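CopN (Chlamydia pneumoniae, PDB 4NRH) probably acts as a gatekeeper of type III secretion, forming a complex with the chaperone Scc3 that directs secretion of the translocator proteins. Local coordinates at residues 158-163 and 191-196; 197-202 and 228-233; 219-224 and 253-258; 232-237 and 278-283. One frame throughout, in Å; residues are numbered along the deposited sequence.

How the contacts relate
Contacts 1 and 2 follow one another along helix 179-215, their centres about 15 Å apart. Contact 4 shares Ser232 and Tyr233 with contact 2, the centres of the two being about 10 Å apart; it also touches contact 1, where Asn191 OD1 lies 2.7 Å from Arg279 NE, a probable hydrogen bond. Contact 3 is the outlying one, its centre about 16 Å from that of contact 2 and about 30 Å from that of contact 1. It meets contact 2 through Leu224, Asp223 and Leu254, and contact 4 through Leu254 against Ser232. The chaperone chain reaches contacts 1, 2 and 4 but not contact 3. None contains the sodium-site residues Ala23, Asn26 and Ile29.

Contact 1. Residues 158-163 and 191-196; sequences VSSFLM and NLQAVL
Gln193 and Ser159 meet through the torsions of both side chains: Gln193 CG stands beside the backbone N, anti to the carbonyl carbon (chi1 -66°), and the extended chain (chi2 -172°) carries the amide across, while Ser159 OG sits between its backbone N and carbonyl carbon. The glutamine spans the gap between two nearly antiparallel helical segments whose axes come within 10.4 Å, and Gln193 NE2 donates to Ser159 OG over 3.0 Å. The bond is almost straight, 170° at the hydrogen, and the hydroxyl oxygen lies in the plane of the amide. Ser159 OG passes its own hydrogen on to Ala156 O, while Gln193 OE1 accepts from the backbone N of Asp24 of the chaperone chain. With both ends of the amide bonded, its rotation is well defined. Around the bond the packing is light: Met163 CG passes 4.2 Å from Gln193 NE2, the two side chains crossing at a slant, and Leu196 CD1 comes within 4.3 Å of Ser159 OG. Behind this polar bridge, helix 152-172 rests on helix 122-133 through Val158, Phe161 and Leu162, and helix 179-215 rests on helix 139-149 through Leu192 and Val195.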
loop_
_atom_site.group_PDB
_atom_site.type_symbol
_atom_site.label_atom_id
_atom_site.label_comp_id
_atom_site.label_asym_id
_atom_site.label_seq_id
_atom_site.Cartn_x
_atom_site.Cartn_y
_atom_site.Cartn_z
ATOM N N VAL A 158 12.525 4.167 7.091
ATOM C CA VAL A 158 11.925 3.978 8.406
ATOM C C VAL A 158 10.602 3.218 8.306
ATOM O O VAL A 158 10.324 2.328 9.110
ATOM C CB VAL A 158 11.689 5.329 9.114
ATOM C CG1 VAL A 158 10.923 5.130 10.409
ATOM C CG2 VAL A 158 13.013 6.034 9.376
ATOM N N SER A 159 9.798 3.566 7.307
ATOM C CA SER A 159 8.523 2.894 7.077
ATOM C C SER A 159 8.736 1.419 6.745
ATOM O O SER A 159 7.962 0.560 7.168
ATOM C CB SER A 159 7.746 3.579 5.953
ATOM O OG SER A 159 8.380 3.380 4.701
ATOM N N SER A 160 9.789 1.134 5.984
ATOM C CA SER A 160 10.127 -0.238 5.626
ATOM C C SER A 160 10.575 -1.033 6.851
ATOM O O SER A 160 10.265 -2.218 6.977
ATOM C CB SER A 160 11.218 -0.263 4.554
ATOM O OG SER A 160 10.755 0.312 3.345
ATOM N N PHE A 161 11.315 -0.379 7.742
ATOM C CA PHE A 161 11.719 -1.002 8.999
ATOM C C PHE A 161 10.499 -1.389 9.826
ATOM O O PHE A 161 10.451 -2.470 10.411
ATOM C CB PHE A 161 12.622 -0.072 9.810
ATOM C CG PHE A 161 12.768 -0.482 11.248
ATOM C CD1 PHE A 161 13.477 -1.624 11.584
ATOM C CD2 PHE A 161 12.189 0.264 12.260
ATOM C CE1 PHE A 161 13.609 -2.011 12.904
ATOM C CE2 PHE A 161 12.318 -0.118 13.583
ATOM C CZ PHE A 161 13.030 -1.256 13.904
ATOM N N LEU A 162 9.520 -0.490 9.872
ATOM C CA LEU A 162 8.289 -0.721 10.617
ATOM C C LEU A 162 7.533 -1.922 10.057
ATOM O O LEU A 162 7.029 -2.753 10.812
ATOM C CB LEU A 162 7.401 0.524 10.581
ATOM C CG LEU A 162 7.912 1.747 11.345
ATOM C CD1 LEU A 162 6.921 2.898 11.244
ATOM C CD2 LEU A 162 8.194 1.402 12.801
ATOM N N MET A 163 7.462 -2.004 8.731
ATOM C CA MET A 163 6.797 -3.115 8.057
ATOM C C MET A 163 7.517 -4.431 8.322
ATOM O O MET A 163 6.883 -5.463 8.544
ATOM C CB MET A 163 6.714 -2.861 6.552
ATOM C CG MET A 163 5.797 -1.716 6.163
ATOM S SD MET A 163 4.060 -2.094 6.467
ATOM C CE MET A 163 3.809 -3.460 5.335
ATOM N N ASN A 191 -0.485 2.645 3.829
ATOM C CA ASN A 191 -1.096 3.911 3.447
ATOM C C ASN A 191 -0.129 5.072 3.647
ATOM O O ASN A 191 -0.122 6.025 2.869
ATOM C CB ASN A 191 -2.380 4.152 4.243
ATOM C CG ASN A 191 -3.478 3.168 3.888
ATOM O OD1 ASN A 191 -3.390 2.456 2.888
ATOM N ND2 ASN A 191 -4.520 3.124 4.710
ATOM N N LEU A 192 0.678 4.989 4.700
ATOM C CA LEU A 192 1.717 5.981 4.957
ATOM C C LEU A 192 2.728 6.016 3.817
ATOM O O LEU A 192 3.118 7.087 3.355
ATOM C CB LEU A 192 2.425 5.695 6.284
ATOM C CG LEU A 192 3.634 6.583 6.593
ATOM C CD1 LEU A 192 3.227 8.049 6.628
ATOM C CD2 LEU A 192 4.291 6.172 7.901
ATOM N N GLN A 193 3.156 4.835 3.379
ATOM C CA GLN A 193 4.129 4.724 2.297
ATOM C C GLN A 193 3.583 5.312 0.999
ATOM O O GLN A 193 4.331 5.870 0.199
ATOM C CB GLN A 193 4.531 3.263 2.085
ATOM C CG GLN A 193 5.293 2.656 3.252
ATOM C CD GLN A 193 5.848 1.282 2.932
ATOM O OE1 GLN A 193 5.164 0.443 2.345
ATOM N NE2 GLN A 193 7.099 1.046 3.312
ATOM N N ALA A 194 2.274 5.183 0.799
ATOM C CA ALA A 194 1.619 5.763 -0.368
ATOM C C ALA A 194 1.638 7.286 -0.280
ATOM O O ALA A 194 1.948 7.973 -1.254
ATOM C CB ALA A 194 0.192 5.252 -0.489
ATOM N N VAL A 195 1.299 7.802 0.897
ATOM C CA VAL A 195 1.328 9.236 1.162
ATOM C C VAL A 195 2.728 9.818 0.952
ATOM O O VAL A 195 2.882 10.905 0.393
ATOM C CB VAL A 195 0.846 9.541 2.599
ATOM C CG1 VAL A 195 1.164 10.976 2.989
ATOM C CG2 VAL A 195 -0.646 9.272 2.722
ATOM N N LEU A 196 3.744 9.074 1.382
ATOM C CA LEU A 196 5.133 9.510 1.256
ATOM C C LEU A 196 5.567 9.725 -0.194
ATOM O O LEU A 196 6.420 10.568 -0.469
ATOM C CB LEU A 196 6.070 8.499 1.923
ATOM C CG LEU A 196 6.096 8.499 3.453
ATOM C CD1 LEU A 196 6.979 7.377 3.971
ATOM C CD2 LEU A 196 6.573 9.845 3.974
#

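Contact 2. Residues 197-202 and 228-233; sequences TSYDYF and KVAESY
Phe202 and Tyr233 form the aromatic part of this contact, an offset edge-to-face pair with centroids 5.1 Å apart and planes at 77°. The phenylalanine supplies the edge: its CZ lies over the face of the tyrosine near the rim, and Phe202 CE2 is 3.5 Å from Tyr233 CD2. Phe202 CG is anti to its carbonyl carbon (chi1 -68°), and the ring beyond it enters between Val229, Ala230 and Tyr233.

Two CH-pi contacts fill in the interface. Val229 CG1 sits over one face of Phe202, 4.0 Å from the ring centroid, while Tyr201 CD2 covers the opposite face. Ala230 CB sits over a face of Tyr199, 3.8 Å from its centroid.

No direct hydrogen bond joins the segments. At the exposed margin a water lies 2.6 Å from Tyr199 OH and donates to Glu231 OE2 at 2.5 Å. Ser198 OG lies at the edge of the Tyr233 ring, in its plane and 3.5 Å from CE2; the hydroxyl is hydrogen-bonded to His234 NE2, and Tyr233 OH to Thr276 OG1.

Small Ala230, at the nearest backbone approach, lets the segments' axes come within 9.1 Å at 134°, an inclined crossing that packs helix 179-215 on helix 226-237 of the third helical domain of this type III secretion family.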
loop_
_atom_site.group_PDB
_atom_site.type_symbol
_atom_site.label_atom_id
_atom_site.label_comp_id
_atom_site.label_asym_id
_atom_site.label_seq_id
_atom_site.Cartn_x
_atom_site.Cartn_y
_atom_site.Cartn_z
ATOM N N THR A 197 4.991 8.957 -1.113
ATOM C CA THR A 197 5.322 9.088 -2.530
ATOM C C THR A 197 4.991 10.484 -3.052
ATOM O O THR A 197 5.696 11.016 -3.910
ATOM C CB THR A 197 4.583 8.045 -3.388
ATOM O OG1 THR A 197 3.171 8.285 -3.326
ATOM C CG2 THR A 197 4.879 6.637 -2.893
ATOM N N SER A 198 3.917 11.070 -2.532
ATOM C CA SER A 198 3.523 12.421 -2.915
ATOM C C SER A 198 4.547 13.445 -2.441
ATOM O O SER A 198 5.001 14.282 -3.217
ATOM C CB SER A 198 2.146 12.764 -2.349
ATOM O OG SER A 198 1.164 11.860 -2.816
ATOM N N TYR A 199 4.899 13.374 -1.160
ATOM C CA TYR A 199 5.909 14.259 -0.591
ATOM C C TYR A 199 7.227 14.125 -1.344
ATOM O O TYR A 199 7.897 15.117 -1.616
ATOM C CB TYR A 199 6.114 13.967 0.897
ATOM C CG TYR A 199 4.989 14.467 1.778
ATOM C CD1 TYR A 199 3.864 13.689 2.014
ATOM C CD2 TYR A 199 5.054 15.721 2.372
ATOM C CE1 TYR A 199 2.835 14.144 2.820
ATOM C CE2 TYR A 199 4.034 16.184 3.180
ATOM C CZ TYR A 199 2.928 15.394 3.400
ATOM O OH TYR A 199 1.911 15.856 4.204
ATOM N N ASP A 200 7.587 12.890 -1.679
ATOM C CA ASP A 200 8.798 12.626 -2.447
ATOM C C ASP A 200 8.709 13.262 -3.829
ATOM O O ASP A 200 9.675 13.852 -4.316
ATOM C CB ASP A 200 9.039 11.119 -2.572
ATOM C CG ASP A 200 10.234 10.789 -3.449
ATOM O OD1 ASP A 200 10.067 10.719 -4.687
ATOM O OD2 ASP A 200 11.341 10.600 -2.903
ATOM N N TYR A 201 7.544 13.134 -4.455
ATOM C CA TYR A 201 7.325 13.686 -5.785
ATOM C C TYR A 201 7.414 15.209 -5.787
ATOM O O TYR A 201 8.138 15.794 -6.591
ATOM C CB TYR A 201 5.963 13.244 -6.328
ATOM C CG TYR A 201 5.638 13.804 -7.694
ATOM C CD1 TYR A 201 6.323 13.371 -8.822
ATOM C CD2 TYR A 201 4.649 14.765 -7.857
ATOM C CE1 TYR A 201 6.033 13.879 -10.072
ATOM C CE2 TYR A 201 4.351 15.278 -9.106
ATOM C CZ TYR A 201 5.047 14.831 -10.210
ATOM O OH TYR A 201 4.760 15.334 -11.456
ATOM N N PHE A 202 6.693 15.847 -4.872
ATOM C CA PHE A 202 6.644 17.305 -4.823
ATOM C C PHE A 202 7.956 17.931 -4.358
ATOM O O PHE A 202 8.314 19.018 -4.805
ATOM C CB PHE A 202 5.492 17.762 -3.926
ATOM C CG PHE A 202 4.134 17.460 -4.493
ATOM C CD1 PHE A 202 3.790 17.896 -5.763
ATOM C CD2 PHE A 202 3.207 16.738 -3.764
ATOM C CE1 PHE A 202 2.545 17.619 -6.293
ATOM C CE2 PHE A 202 1.961 16.459 -4.288
ATOM C CZ PHE A 202 1.629 16.900 -5.554
ATOM N N LYS A 228 3.427 22.152 1.792
ATOM C CA LYS A 228 2.152 22.829 1.584
ATOM C C LYS A 228 1.452 22.300 0.337
ATOM O O LYS A 228 0.246 22.053 0.348
ATOM C CB LYS A 228 2.359 24.341 1.469
ATOM C CG LYS A 228 2.444 25.065 2.803
ATOM C CD LYS A 228 1.133 24.967 3.566
ATOM C CE LYS A 228 1.142 25.859 4.798
ATOM N NZ LYS A 228 -0.151 25.804 5.533
ATOM N N VAL A 229 2.217 22.137 -0.737
ATOM C CA VAL A 229 1.686 21.632 -1.998
ATOM C C VAL A 229 1.186 20.197 -1.847
ATOM O O VAL A 229 0.127 19.839 -2.367
ATOM C CB VAL A 229 2.747 21.690 -3.118
ATOM C CG1 VAL A 229 2.191 21.118 -4.411
ATOM C CG2 VAL A 229 3.223 23.120 -3.327
ATOM N N ALA A 230 1.950 19.381 -1.125
ATOM C CA ALA A 230 1.581 17.990 -0.885
ATOM C C ALA A 230 0.292 17.878 -0.079
ATOM O O ALA A 230 -0.539 17.009 -0.342
ATOM C CB ALA A 230 2.711 17.259 -0.172
ATOM N N GLU A 231 0.131 18.759 0.902
ATOM C CA GLU A 231 -1.072 18.765 1.728
ATOM C C GLU A 231 -2.295 19.195 0.922
ATOM O O GLU A 231 -3.397 18.698 1.146
ATOM C CB GLU A 231 -0.886 19.675 2.945
ATOM C CG GLU A 231 0.052 19.101 3.999
ATOM C CD GLU A 231 0.466 20.123 5.041
ATOM O OE1 GLU A 231 0.239 21.331 4.818
ATOM O OE2 GLU A 231 1.019 19.717 6.084
ATOM N N SER A 232 -2.095 20.121 -0.011
ATOM C CA SER A 232 -3.176 20.565 -0.888
ATOM C C SER A 232 -3.585 19.432 -1.821
ATOM O O SER A 232 -4.772 19.199 -2.047
ATOM C CB SER A 232 -2.752 21.794 -1.697
ATOM O OG SER A 232 -2.707 22.953 -0.883
ATOM N N TYR A 233 -2.585 18.741 -2.359
ATOM C CA TYR A 233 -2.792 17.586 -3.228
ATOM C C TYR A 233 -3.649 16.527 -2.541
ATOM O O TYR A 233 -4.586 15.991 -3.131
ATOM C CB TYR A 233 -1.440 17.000 -3.645
ATOM C CG TYR A 233 -1.509 15.810 -4.575
ATOM C CD1 TYR A 233 -2.105 15.909 -5.825
ATOM C CD2 TYR A 233 -0.949 14.592 -4.212
ATOM C CE1 TYR A 233 -2.159 14.822 -6.681
ATOM C CE2 TYR A 233 -0.993 13.502 -5.059
ATOM C CZ TYR A 233 -1.600 13.620 -6.292
ATOM O OH TYR A 233 -1.647 12.533 -7.134
HETATM O O HOH W 1 1.779 17.361 6.328
#

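Contact 3. Residues 219-224 and 253-258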
loop_
_atom_site.group_PDB
_atom_site.type_symbol
_atom_site.label_atom_id
_atom_site.label_comp_id
_atom_site.label_asym_id
_atom_site.label_seq_id
_atom_site.Cartn_x
_atom_site.Cartn_y
_atom_site.Cartn_z
ATOM N N GLN A 219 7.013 36.257 -9.384
ATOM C CA GLN A 219 7.233 36.083 -7.955
ATOM C C GLN A 219 6.225 35.107 -7.353
ATOM O O GLN A 219 5.032 35.172 -7.651
ATOM C CB GLN A 219 7.153 37.434 -7.237
ATOM C CG GLN A 219 7.080 37.342 -5.719
ATOM C CD GLN A 219 8.437 37.137 -5.071
ATOM O OE1 GLN A 219 9.168 36.205 -5.406
ATOM N NE2 GLN A 219 8.781 38.014 -4.134
ATOM N N THR A 220 6.711 34.204 -6.507
ATOM C CA THR A 220 5.847 33.238 -5.840
ATOM C C THR A 220 5.797 33.536 -4.343
ATOM O O THR A 220 6.730 34.123 -3.797
ATOM C CB THR A 220 6.337 31.792 -6.072
ATOM O OG1 THR A 220 7.709 31.678 -5.670
ATOM C CG2 THR A 220 6.211 31.417 -7.538
ATOM N N PRO A 221 4.701 33.137 -3.674
ATOM C CA PRO A 221 4.559 33.385 -2.234
ATOM C C PRO A 221 5.650 32.719 -1.399
ATOM O O PRO A 221 6.034 31.580 -1.670
ATOM C CB PRO A 221 3.186 32.786 -1.909
ATOM C CG PRO A 221 2.448 32.812 -3.201
ATOM C CD PRO A 221 3.481 32.542 -4.248
ATOM N N SER A 222 6.144 33.440 -0.397
ATOM C CA SER A 222 7.228 32.958 0.452
ATOM C C SER A 222 6.779 31.795 1.333
ATOM O O SER A 222 7.593 30.965 1.738
ATOM C CB SER A 222 7.773 34.094 1.321
ATOM O OG SER A 222 6.806 34.533 2.257
ATOM N N ASP A 223 5.482 31.736 1.622
ATOM C CA ASP A 223 4.937 30.687 2.480
ATOM C C ASP A 223 4.673 29.389 1.718
ATOM O O ASP A 223 4.052 28.466 2.244
ATOM C CB ASP A 223 3.650 31.175 3.158
ATOM C CG ASP A 223 2.591 31.636 2.163
ATOM O OD1 ASP A 223 2.714 31.343 0.955
ATOM O OD2 ASP A 223 1.626 32.299 2.595
ATOM N N LEU A 224 5.148 29.332 0.478
ATOM C CA LEU A 224 4.915 28.187 -0.392
ATOM C C LEU A 224 6.078 27.198 -0.375
ATOM O O LEU A 224 7.223 27.570 -0.634
ATOM C CB LEU A 224 4.657 28.647 -1.826
ATOM C CG LEU A 224 4.447 27.513 -2.829
ATOM C CD1 LEU A 224 3.181 26.740 -2.502
ATOM C CD2 LEU A 224 4.405 28.046 -4.249
ATOM N N ASN A 253 -5.312 29.559 -3.561
ATOM C CA ASN A 253 -4.978 29.758 -2.155
ATOM C C ASN A 253 -3.535 29.356 -1.875
ATOM O O ASN A 253 -2.906 29.848 -0.938
ATOM C CB ASN A 253 -5.923 28.959 -1.253
ATOM C CG ASN A 253 -7.347 29.471 -1.300
ATOM O OD1 ASN A 253 -7.600 30.602 -1.718
ATOM N ND2 ASN A 253 -8.290 28.640 -0.869
ATOM N N LEU A 254 -3.022 28.450 -2.700
ATOM C CA LEU A 254 -1.687 27.894 -2.518
ATOM C C LEU A 254 -0.579 28.799 -3.063
ATOM O O LEU A 254 0.425 29.028 -2.390
ATOM C CB LEU A 254 -1.611 26.515 -3.178
ATOM C CG LEU A 254 -0.328 25.705 -2.997
ATOM C CD1 LEU A 254 -0.072 25.451 -1.519
ATOM C CD2 LEU A 254 -0.411 24.395 -3.763
ATOM N N ILE A 255 -0.756 29.308 -4.281
ATOM C CA ILE A 255 0.330 29.998 -4.974
ATOM C C ILE A 255 -0.050 31.406 -5.455
ATOM O O ILE A 255 0.785 32.137 -5.986
ATOM C CB ILE A 255 0.814 29.167 -6.188
ATOM C CG1 ILE A 255 2.228 29.585 -6.615
ATOM C CG2 ILE A 255 -0.181 29.268 -7.338
ATOM C CD1 ILE A 255 2.831 28.713 -7.693
ATOM N N GLY A 256 -1.300 31.800 -5.245
ATOM C CA GLY A 256 -1.744 33.115 -5.677
ATOM C C GLY A 256 -2.482 33.100 -7.003
ATOM O O GLY A 256 -2.913 32.046 -7.471
ATOM N N ASP A 257 -2.631 34.275 -7.609
ATOM C CA ASP A 257 -3.521 34.439 -8.757
ATOM C C ASP A 257 -2.822 34.562 -10.113
ATOM O O ASP A 257 -3.490 34.726 -11.136
ATOM C CB ASP A 257 -4.414 35.664 -8.544
ATOM C CG ASP A 257 -5.391 35.477 -7.401
ATOM O OD1 ASP A 257 -5.903 34.349 -7.235
ATOM O OD2 ASP A 257 -5.650 36.457 -6.672
ATOM N N ASP A 258 -1.494 34.498 -10.132
ATOM C CA ASP A 258 -0.766 34.561 -11.398
ATOM C C ASP A 258 -1.109 33.346 -12.256
ATOM O O ASP A 258 -1.024 32.208 -11.794
ATOM C CB ASP A 258 0.743 34.643 -11.160
ATOM C CG ASP A 258 1.533 34.704 -12.453
ATOM O OD1 ASP A 258 1.856 33.634 -13.008
ATOM O OD2 ASP A 258 1.827 35.827 -12.916
#
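Leu224 and Pro221, the two ends of a type I beta turn, sit on the C-terminal end of helix 244-255 at Leu254 and Ile255. The buried apolar part belongs to Leu224. Its CG is anti to the backbone N (chi1 178°), and its two methyls divide the work: Leu224 CD1 meets Leu254 CD1 at 3.6 Å, the side chains crossing at about a right angle, while Leu224 CD2 packs 3.6 Å from Ile255 CG1. This side continues into helix 226-237, where Leu224 and Leu254 both touch Val229, and into helix 179-215, where Leu210 backs Leu224 and Leu213 backs Ile255. Thr220, packed on the same two leucines, adds a looser inner contact, its CG2 4.3 Å from Ile255 CD1.

The solvent side is made by the exposed turn corners Ser222 and Asp223 and by the partly exposed Pro221. The helix ends at this margin, with Gly256 the first residue to leave helical angles, its phi positive at 98°; Asp258 then caps the following helix through the backbone N of Ser261. The turn is closed by Leu224 N bonding Pro221 O, and at the rim the proline makes a close contact with a carbonyl, Pro221 CD being 3.2 Å from Ile255 O.

Contact 4. Residues 232-237 and 278-283; sequences SYHKII and SRLFSS
Ile237 overlaps the outer end of the Phe281 ring, the two side chains crossing at about a right angle. Its CD1 lies 3.7 Å from Phe281 CZ, approaching obliquely, and the same methyl covers one face of the Tyr233 ring near its rim. The torsion of Ile237 (chi1 -74°) sets CG1 anti to the carbonyl carbon and CG2 anti to the backbone N; the two branches point to different partners, CG1 lying 3.9 Å from Phe281 CE2 and CG2 resting 3.7 Å from Leu280 O. Tyr233 OH, held by Thr276 OG1, reaches the edge of the Phe281 ring, near its plane and 3.8 Å from CZ. Leu280 fills the other flank more loosely: Leu280 CD1 is 4.2 Å from Tyr233 CE2, and CD2 is 4.4 Å from His234 NE2, itself hydrogen-bonded to Ser198 OG.

Phe281 N bonds Ser278 O, which also lies in plane at the edge of the phenylalanine ring. On the chaperone chain, Asp29 makes a salt bridge with Arg279, and Pro26 O is hydrogen-bonded to Ser278 OG. The last turn of helix 226-237 is packed against a short 3-10 turn in an interhelical linker that forms part of the chaperone-binding surface.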
loop_
_atom_site.group_PDB
_atom_site.type_symbol
_atom_site.label_atom_id
_atom_site.label_comp_id
_atom_site.label_asym_id
_atom_site.label_seq_id
_atom_site.Cartn_x
_atom_site.Cartn_y
_atom_site.Cartn_z
ATOM N N SER A 232 -2.095 20.121 -0.011
ATOM C CA SER A 232 -3.176 20.565 -0.888
ATOM C C SER A 232 -3.585 19.432 -1.821
ATOM O O SER A 232 -4.772 19.199 -2.047
ATOM C CB SER A 232 -2.752 21.794 -1.697
ATOM O OG SER A 232 -2.707 22.953 -0.883
ATOM N N TYR A 233 -2.585 18.741 -2.359
ATOM C CA TYR A 233 -2.792 17.586 -3.228
ATOM C C TYR A 233 -3.649 16.527 -2.541
ATOM O O TYR A 233 -4.586 15.991 -3.131
ATOM C CB TYR A 233 -1.440 17.000 -3.645
ATOM C CG TYR A 233 -1.509 15.810 -4.575
ATOM C CD1 TYR A 233 -2.105 15.909 -5.825
ATOM C CD2 TYR A 233 -0.949 14.592 -4.212
ATOM C CE1 TYR A 233 -2.159 14.822 -6.681
ATOM C CE2 TYR A 233 -0.993 13.502 -5.059
ATOM C CZ TYR A 233 -1.600 13.620 -6.292
ATOM O OH TYR A 233 -1.647 12.533 -7.134
ATOM N N HIS A 234 -3.319 16.232 -1.288
ATOM C CA HIS A 234 -4.049 15.236 -0.511
ATOM C C HIS A 234 -5.437 15.735 -0.123
ATOM O O HIS A 234 -6.382 14.953 -0.037
ATOM C CB HIS A 234 -3.255 14.856 0.738
ATOM C CG HIS A 234 -1.991 14.113 0.441
ATOM N ND1 HIS A 234 -0.848 14.255 1.198
ATOM C CD2 HIS A 234 -1.690 13.222 -0.532
ATOM C CE1 HIS A 234 0.102 13.483 0.702
ATOM N NE2 HIS A 234 -0.383 12.844 -0.346
ATOM N N LYS A 235 -5.550 17.038 0.116
ATOM C CA LYS A 235 -6.838 17.657 0.408
ATOM C C LYS A 235 -7.775 17.511 -0.782
ATOM O O LYS A 235 -8.964 17.231 -0.626
ATOM C CB LYS A 235 -6.659 19.136 0.757
ATOM C CG LYS A 235 -7.928 19.826 1.232
ATOM C CD LYS A 235 -7.632 21.222 1.754
ATOM C CE LYS A 235 -8.910 21.966 2.107
ATOM N NZ LYS A 235 -8.631 23.355 2.571
ATOM N N ILE A 236 -7.222 17.702 -1.974
ATOM C CA ILE A 236 -7.981 17.579 -3.212
ATOM C C ILE A 236 -8.341 16.120 -3.500
ATOM O O ILE A 236 -9.467 15.819 -3.900
ATOM C CB ILE A 236 -7.198 18.179 -4.396
ATOM C CG1 ILE A 236 -7.054 19.691 -4.220
ATOM C CG2 ILE A 236 -7.892 17.884 -5.702
ATOM C CD1 ILE A 236 -6.321 20.371 -5.355
ATOM N N ILE A 237 -7.384 15.218 -3.293
ATOM C CA ILE A 237 -7.626 13.789 -3.483
ATOM C C ILE A 237 -8.694 13.276 -2.520
ATOM O O ILE A 237 -9.560 12.483 -2.897
ATOM C CB ILE A 237 -6.331 12.967 -3.293
ATOM C CG1 ILE A 237 -5.401 13.151 -4.491
ATOM C CG2 ILE A 237 -6.642 11.490 -3.113
ATOM C CD1 ILE A 237 -4.169 12.277 -4.430
ATOM N N SER A 278 -0.755 4.342 -6.538
ATOM C CA SER A 278 -2.139 4.019 -6.866
ATOM C C SER A 278 -2.974 3.836 -5.603
ATOM O O SER A 278 -4.194 4.007 -5.620
ATOM C CB SER A 278 -2.202 2.754 -7.724
ATOM O OG SER A 278 -1.880 1.600 -6.965
ATOM N N ARG A 279 -2.305 3.484 -4.511
ATOM C CA ARG A 279 -2.960 3.249 -3.228
ATOM C C ARG A 279 -3.573 4.529 -2.654
ATOM O O ARG A 279 -4.457 4.474 -1.801
ATOM C CB ARG A 279 -1.962 2.647 -2.237
ATOM C CG ARG A 279 -2.591 2.028 -1.004
ATOM C CD ARG A 279 -1.533 1.404 -0.113
ATOM N NE ARG A 279 -2.101 0.879 1.124
ATOM C CZ ARG A 279 -2.599 -0.345 1.254
ATOM N NH1 ARG A 279 -2.603 -1.175 0.219
ATOM N NH2 ARG A 279 -3.094 -0.741 2.419
ATOM N N LEU A 280 -3.097 5.676 -3.129
ATOM C CA LEU A 280 -3.622 6.975 -2.709
ATOM C C LEU A 280 -5.105 7.146 -3.025
ATOM O O LEU A 280 -5.798 7.929 -2.376
ATOM C CB LEU A 280 -2.836 8.103 -3.378
ATOM C CG LEU A 280 -1.426 8.380 -2.868
ATOM C CD1 LEU A 280 -0.839 9.550 -3.628
ATOM C CD2 LEU A 280 -1.449 8.662 -1.376
ATOM N N PHE A 281 -5.587 6.412 -4.023
ATOM C CA PHE A 281 -6.961 6.566 -4.484
ATOM C C PHE A 281 -7.819 5.366 -4.092
ATOM O O PHE A 281 -7.503 4.225 -4.429
ATOM C CB PHE A 281 -6.988 6.770 -6.002
ATOM C CG PHE A 281 -6.115 7.902 -6.474
ATOM C CD1 PHE A 281 -4.776 7.690 -6.762
ATOM C CD2 PHE A 281 -6.632 9.180 -6.616
ATOM C CE1 PHE A 281 -3.970 8.729 -7.190
ATOM C CE2 PHE A 281 -5.830 10.222 -7.044
ATOM C CZ PHE A 281 -4.498 9.995 -7.330
ATOM N N SER A 282 -8.904 5.636 -3.373
ATOM C CA SER A 282 -9.791 4.586 -2.883
ATOM C C SER A 282 -10.722 4.051 -3.968
ATOM O O SER A 282 -11.363 3.016 -3.786
ATOM C CB SER A 282 -10.618 5.104 -1.704
ATOM O OG SER A 282 -11.331 6.274 -2.063
ATOM N N SER A 283 -10.800 4.757 -5.090
ATOM C CA SER A 283 -11.598 4.291 -6.219
ATOM C C SER A 283 -11.060 4.799 -7.551
ATOM O O SER A 283 -10.560 5.920 -7.644
ATOM C CB SER A 283 -13.057 4.719 -6.051
ATOM O OG SER A 283 -13.255 6.043 -6.512
#